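Local coordinates for peptidase M16 domain protein (Alicyclobacillus acidocaldarius subsp. acidocaldarius DSM 446, PDB 4XEA), which probably hydrolyses peptide bonds as a metal-dependent peptidase of the M16 (insulinase) family, with nickel bound at its metal site in this crystal, at residues Ala155-His160 and Pro231-Thr236; Val255-Ala260 and Glu412-Val417. All blocks are in the same frame, centred on the assembly; numbering follows the deposited sequence.

Interaction 1. Residues Ala155-His160 and Pro231-Thr236; sequences AMYHEH and PEEPPT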
loop_
_atom_site.group_PDB
_atom_site.type_symbol
_atom_site.label_atom_id
_atom_site.label_comp_id
_atom_site.label_asym_id
_atom_site.label_seq_id
_atom_site.Cartn_x
_atom_site.Cartn_y
_atom_site.Cartn_z
ATOM N N ALA A 155 -3.368 -13.577 -25.495
ATOM C CA ALA A 155 -4.558 -14.242 -26.032
ATOM C C ALA A 155 -5.549 -13.200 -26.623
ATOM O O ALA A 155 -6.129 -13.392 -27.712
ATOM C CB ALA A 155 -5.209 -15.094 -24.933
HETATM N N MSE A 156 -5.725 -12.093 -25.913
HETATM C CA MSE A 156 -6.693 -11.083 -26.285
HETATM C C MSE A 156 -6.343 -10.300 -27.569
HETATM O O MSE A 156 -7.223 -10.064 -28.404
HETATM C CB MSE A 156 -6.910 -10.132 -25.107
HETATM C CG MSE A 156 -7.855 -8.993 -25.326
HETATM SE SE MSE A 156 -8.244 -7.968 -23.709
HETATM C CE MSE A 156 -9.193 -9.237 -22.780
ATOM N N TYR A 157 -5.072 -9.923 -27.707
ATOM C CA TYR A 157 -4.641 -8.968 -28.713
ATOM C C TYR A 157 -3.903 -9.678 -29.845
ATOM O O TYR A 157 -3.003 -10.479 -29.622
ATOM C CB TYR A 157 -3.804 -7.805 -28.065
ATOM C CG TYR A 157 -4.656 -6.859 -27.317
ATOM C CD1 TYR A 157 -5.366 -5.847 -27.974
ATOM C CD2 TYR A 157 -4.838 -6.992 -25.936
ATOM C CE1 TYR A 157 -6.200 -4.947 -27.266
ATOM C CE2 TYR A 157 -5.662 -6.105 -25.233
ATOM C CZ TYR A 157 -6.364 -5.126 -25.896
ATOM O OH TYR A 157 -7.184 -4.336 -25.174
ATOM N N HIS A 158 -4.301 -9.383 -31.086
ATOM C CA HIS A 158 -3.644 -9.927 -32.249
ATOM C C HIS A 158 -2.321 -9.226 -32.579
ATOM O O HIS A 158 -1.358 -9.895 -32.943
ATOM C CB HIS A 158 -4.529 -9.801 -33.505
ATOM C CG HIS A 158 -5.814 -10.568 -33.434
ATOM N ND1 HIS A 158 -6.123 -11.584 -34.312
ATOM C CD2 HIS A 158 -6.890 -10.421 -32.631
ATOM C CE1 HIS A 158 -7.316 -12.067 -34.008
ATOM N NE2 HIS A 158 -7.789 -11.391 -32.977
ATOM N N GLU A 159 -2.340 -7.899 -32.576
ATOM C CA GLU A 159 -1.239 -7.083 -33.138
ATOM C C GLU A 159 -0.882 -5.859 -32.281
ATOM O O GLU A 159 0.223 -5.364 -32.388
ATOM C CB GLU A 159 -1.629 -6.466 -34.503
ATOM C CG GLU A 159 -1.970 -7.353 -35.607
ATOM C CD GLU A 159 -3.107 -6.764 -36.497
ATOM O OE1 GLU A 159 -2.913 -5.698 -37.159
ATOM O OE2 GLU A 159 -4.187 -7.423 -36.543
ATOM N N HIS A 160 -1.836 -5.321 -31.517
ATOM C CA HIS A 160 -1.613 -4.131 -30.715
ATOM C C HIS A 160 -0.363 -4.306 -29.799
ATOM O O HIS A 160 -0.192 -5.374 -29.207
ATOM C CB HIS A 160 -2.845 -3.809 -29.869
ATOM C CG HIS A 160 -2.845 -2.417 -29.309
ATOM N ND1 HIS A 160 -1.967 -2.007 -28.329
ATOM C CD2 HIS A 160 -3.576 -1.322 -29.647
ATOM C CE1 HIS A 160 -2.175 -0.729 -28.062
ATOM N NE2 HIS A 160 -3.143 -0.287 -28.847
ATOM N N PRO A 231 -2.067 -0.288 -35.168
ATOM C CA PRO A 231 -2.714 -1.222 -36.108
ATOM C C PRO A 231 -4.233 -1.287 -35.958
ATOM O O PRO A 231 -4.800 -0.890 -34.944
ATOM C CB PRO A 231 -2.073 -2.575 -35.759
ATOM C CG PRO A 231 -1.843 -2.463 -34.230
ATOM C CD PRO A 231 -1.462 -0.986 -34.004
ATOM N N GLU A 232 -4.894 -1.825 -36.977
ATOM C CA GLU A 232 -6.330 -2.127 -36.892
ATOM C C GLU A 232 -6.622 -3.429 -36.134
ATOM O O GLU A 232 -6.866 -4.472 -36.707
ATOM C CB GLU A 232 -6.923 -2.199 -38.324
ATOM C CG GLU A 232 -6.809 -0.841 -39.019
ATOM C CD GLU A 232 -7.352 -0.799 -40.455
ATOM O OE1 GLU A 232 -7.652 -1.870 -41.037
ATOM O OE2 GLU A 232 -7.437 0.328 -41.016
ATOM N N GLU A 233 -6.695 -3.343 -34.847
ATOM C CA GLU A 233 -6.856 -4.502 -34.027
ATOM C C GLU A 233 -8.308 -5.066 -34.171
ATOM O O GLU A 233 -9.265 -4.320 -33.996
ATOM C CB GLU A 233 -6.571 -4.078 -32.598
ATOM C CG GLU A 233 -6.792 -5.137 -31.586
ATOM C CD GLU A 233 -5.763 -6.286 -31.685
ATOM O OE1 GLU A 233 -4.612 -6.054 -32.113
ATOM O OE2 GLU A 233 -6.161 -7.395 -31.321
ATOM N N PRO A 234 -8.450 -6.372 -34.453
ATOM C CA PRO A 234 -9.794 -6.972 -34.427
ATOM C C PRO A 234 -10.504 -6.863 -33.098
ATOM O O PRO A 234 -9.854 -6.828 -32.020
ATOM C CB PRO A 234 -9.548 -8.444 -34.799
ATOM C CG PRO A 234 -8.253 -8.459 -35.551
ATOM C CD PRO A 234 -7.428 -7.361 -34.856
ATOM N N PRO A 235 -11.858 -6.809 -33.134
ATOM C CA PRO A 235 -12.577 -6.681 -31.876
ATOM C C PRO A 235 -12.695 -7.998 -31.084
ATOM O O PRO A 235 -13.105 -7.976 -29.938
ATOM C CB PRO A 235 -13.970 -6.196 -32.308
ATOM C CG PRO A 235 -14.187 -6.821 -33.697
ATOM C CD PRO A 235 -12.746 -6.664 -34.310
ATOM N N THR A 236 -12.355 -9.118 -31.711
ATOM C CA THR A 236 -12.426 -10.418 -31.087
ATOM C C THR A 236 -11.016 -10.867 -30.657
ATOM O O THR A 236 -10.018 -10.488 -31.254
ATOM C CB THR A 236 -13.000 -11.463 -32.058
ATOM O OG1 THR A 236 -12.296 -11.383 -33.304
ATOM C CG2 THR A 236 -14.571 -11.265 -32.319
#
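Past Tyr157, the first residue to leave helical geometry after helix 144-156, the chain runs beside segment 231-236, with the CA atoms of His160 and Glu233 6.2 Å apart. Glu233 carries the contact. Its CG is anti to the backbone N and the chain bends at chi2 (69°), turning the carboxylate to three successive backbone N-H groups. Glu233 OE2 takes His158 N on its syn lone pair at 2.7 Å. Glu233 OE1 takes Glu159 N on its own syn lone pair at 3.0 Å, and His160 N from above the carboxylate plane at 2.9 Å. Segment 231-236 lies between strands 227-229 and 241-246, so the contact joins the end of helix 144-156 to the link between the three-stranded and five-stranded sheets of this M16-like fold. An alanine in place of Glu233 removes the acceptor of all three N-H groups, and would probably loosen the loop after the helix. Pro234 lays CG, a corner of its puckered ring, over the centre of the flat His158 imidazole in a CH-pi contact. At that ring's edge His158 NE2 donates to Thr236 O, 3.0 Å away and near the ring plane, in a rather bent bond (137°).

Interaction 2. Residues Val255-Ala260 and Glu412-Val417; sequences VGWKEA and EDNMVV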
loop_
_atom_site.group_PDB
_atom_site.type_symbol
_atom_site.label_atom_id
_atom_site.label_comp_id
_atom_site.label_asym_id
_atom_site.label_seq_id
_atom_site.Cartn_x
_atom_site.Cartn_y
_atom_site.Cartn_z
ATOM N N VAL A 255 -10.329 -13.558 -16.148
ATOM C CA VAL A 255 -11.267 -13.388 -17.213
ATOM C C VAL A 255 -11.187 -11.924 -17.659
ATOM O O VAL A 255 -11.195 -10.993 -16.806
ATOM C CB VAL A 255 -12.701 -13.700 -16.779
ATOM C CG1 VAL A 255 -13.643 -13.629 -18.018
ATOM C CG2 VAL A 255 -12.797 -15.086 -16.099
ATOM N N GLY A 256 -11.064 -11.718 -18.968
ATOM C CA GLY A 256 -10.997 -10.403 -19.520
ATOM C C GLY A 256 -11.944 -10.139 -20.666
ATOM O O GLY A 256 -12.403 -11.054 -21.330
ATOM N N TRP A 257 -12.244 -8.855 -20.872
ATOM C CA TRP A 257 -13.068 -8.393 -21.991
ATOM C C TRP A 257 -12.347 -7.272 -22.703
ATOM O O TRP A 257 -11.816 -6.365 -22.086
ATOM C CB TRP A 257 -14.427 -7.910 -21.519
ATOM C CG TRP A 257 -15.290 -9.019 -20.978
ATOM C CD1 TRP A 257 -16.229 -9.730 -21.649
ATOM C CD2 TRP A 257 -15.301 -9.501 -19.627
ATOM N NE1 TRP A 257 -16.860 -10.620 -20.790
ATOM C CE2 TRP A 257 -16.272 -10.528 -19.557
ATOM C CE3 TRP A 257 -14.579 -9.164 -18.474
ATOM C CZ2 TRP A 257 -16.533 -11.237 -18.366
ATOM C CZ3 TRP A 257 -14.809 -9.868 -17.307
ATOM C CH2 TRP A 257 -15.788 -10.895 -17.254
ATOM N N LYS A 258 -12.353 -7.359 -24.025
ATOM C CA LYS A 258 -11.598 -6.486 -24.898
ATOM C C LYS A 258 -12.517 -5.355 -25.411
ATOM O O LYS A 258 -13.508 -5.646 -26.088
ATOM C CB LYS A 258 -11.198 -7.344 -26.108
ATOM C CG LYS A 258 -10.204 -6.715 -27.090
ATOM C CD LYS A 258 -9.904 -7.688 -28.204
ATOM C CE LYS A 258 -8.773 -7.179 -29.012
ATOM N NZ LYS A 258 -8.467 -8.059 -30.110
ATOM N N GLU A 259 -12.157 -4.092 -25.176
ATOM C CA GLU A 259 -12.818 -2.986 -25.869
ATOM C C GLU A 259 -12.462 -3.003 -27.362
ATOM O O GLU A 259 -11.308 -3.303 -27.731
ATOM C CB GLU A 259 -12.443 -1.610 -25.313
ATOM C CG GLU A 259 -12.790 -1.342 -23.868
ATOM C CD GLU A 259 -14.270 -1.024 -23.642
ATOM O OE1 GLU A 259 -15.067 -0.917 -24.615
ATOM O OE2 GLU A 259 -14.614 -0.865 -22.450
ATOM N N ALA A 260 -13.417 -2.626 -28.210
ATOM C CA ALA A 260 -13.169 -2.560 -29.655
ATOM C C ALA A 260 -12.153 -1.458 -30.003
ATOM O O ALA A 260 -11.475 -1.535 -31.031
ATOM C CB ALA A 260 -14.521 -2.310 -30.439
ATOM N N GLU A 412 -19.929 -12.109 -24.487
ATOM C CA GLU A 412 -19.254 -13.400 -24.605
ATOM C C GLU A 412 -18.232 -13.448 -25.731
ATOM O O GLU A 412 -17.197 -14.101 -25.617
ATOM C CB GLU A 412 -20.296 -14.505 -24.799
ATOM C CG GLU A 412 -21.091 -14.678 -23.518
ATOM C CD GLU A 412 -21.652 -16.058 -23.382
ATOM O OE1 GLU A 412 -22.649 -16.324 -24.078
ATOM O OE2 GLU A 412 -21.074 -16.845 -22.584
ATOM N N ASP A 413 -18.482 -12.732 -26.806
ATOM C CA ASP A 413 -17.621 -12.837 -27.983
ATOM C C ASP A 413 -16.340 -11.976 -27.884
ATOM O O ASP A 413 -15.428 -12.153 -28.697
ATOM C CB ASP A 413 -18.390 -12.508 -29.254
ATOM C CG ASP A 413 -19.198 -11.245 -29.111
ATOM O OD1 ASP A 413 -20.430 -11.344 -28.940
ATOM O OD2 ASP A 413 -18.610 -10.167 -29.123
ATOM N N ASN A 414 -16.238 -11.100 -26.891
ATOM C CA ASN A 414 -14.983 -10.353 -26.705
ATOM C C ASN A 414 -14.237 -10.759 -25.433
ATOM O O ASN A 414 -13.412 -9.986 -24.899
ATOM C CB ASN A 414 -15.225 -8.818 -26.747
ATOM C CG ASN A 414 -16.034 -8.323 -25.538
ATOM O OD1 ASN A 414 -16.889 -9.055 -25.033
ATOM N ND2 ASN A 414 -15.815 -7.047 -25.115
HETATM N N MSE A 415 -14.513 -11.967 -24.965
HETATM C CA MSE A 415 -14.098 -12.430 -23.661
HETATM C C MSE A 415 -12.994 -13.468 -23.795
HETATM O O MSE A 415 -13.000 -14.247 -24.704
HETATM C CB MSE A 415 -15.295 -13.029 -22.898
HETATM C CG MSE A 415 -14.994 -13.521 -21.529
HETATM SE SE MSE A 415 -16.445 -14.408 -20.632
HETATM C CE MSE A 415 -16.757 -15.945 -21.837
ATOM N N VAL A 416 -12.033 -13.425 -22.863
ATOM C CA VAL A 416 -10.940 -14.373 -22.795
ATOM C C VAL A 416 -10.984 -14.941 -21.395
ATOM O O VAL A 416 -11.142 -14.190 -20.396
ATOM C CB VAL A 416 -9.553 -13.713 -23.002
ATOM C CG1 VAL A 416 -8.447 -14.766 -22.868
ATOM C CG2 VAL A 416 -9.508 -13.041 -24.345
ATOM N N VAL A 417 -10.901 -16.249 -21.291
ATOM C CA VAL A 417 -10.860 -16.897 -19.966
ATOM C C VAL A 417 -9.524 -17.610 -19.894
ATOM O O VAL A 417 -9.263 -18.484 -20.736
ATOM C CB VAL A 417 -11.983 -17.928 -19.741
ATOM C CG1 VAL A 417 -12.001 -18.480 -18.291
ATOM C CG2 VAL A 417 -13.343 -17.369 -20.069
#
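Strands 255-258 and 415-417 run antiparallel as neighbours in the five-stranded mixed sheet, their short axes 159° apart. Gly256 and Val416 form a hydrogen-bonded pair: Gly256 N reaches Val416 O at 2.9 Å, and Val416 N reaches Gly256 O at 2.8 Å, both acceptors being met in the carbonyl plane. The non-hydrogen-bonded pairs Val255-Val417 and Trp257-Met415 flank it and put their side chains on one face. There Trp257 and Met415, a selenomethionine, lie side by side and point the same way. Met415 CG sits over the five-membered ring of Trp257, 3.9 Å from its centroid, in a CH-pi contact; the extended chi1 and chi2 carry SE along obliquely beside the ring as a Met-aromatic contact. On the same face of the indole, Val255 CG1 lies over the rim of the six-membered ring, by CH2 and CZ2, and also meets Met415 CG. The unbranched, flexible chain of the selenomethionine can follow the broad indole, while branched valine suits the extended backbone.

At the strand end the main-chain O of Asn414 accepts from Lys258 N, and Asn414 ND2 donates to Lys258 O at 2.9 Å from above that carbonyl's plane. Asn414 OD1 lies at the edge of the indole, 3.5 Å from Trp257 CD1.

Further out, helix 325-342 covers the Trp257 face, with Leu336 against Trp257 and Gln333 against Met415. On the other face Val416 packs on Leu152 and Ala155 of helix 144-156. Lys258, fully extended beyond CG, leads its ammonium away to Pro234 O and neighbouring acceptors. A type I turn from Glu412 to Met415 sets the position of Asn414. Asn414 CG occupies the crowded place between N and the carbonyl carbon (chi1 68°), and Asn414 ND2 has a second acceptor in His409 O.

How the interactions relate
Lys258 ties the two contacts together, their centres about 11 Å apart. Rooted in strand 252-258 of interaction 2, it sends NZ into interaction 1, where it meets Glu233 OE2 in a salt bridge at 2.7 Å and Pro234 O at 2.7 Å in a probable hydrogen bond; Met156 O and Thr236 O accept from it too. The positive charge is likely to help keep Glu233 ionised, and so a good acceptor. Beside this polar junction, Met156 CE packs against Gly256 C at 3.6 Å, where the glycine has no side chain to intervene. Neither interaction supplies a nickel ligand: those are His61, His65 and Glu136.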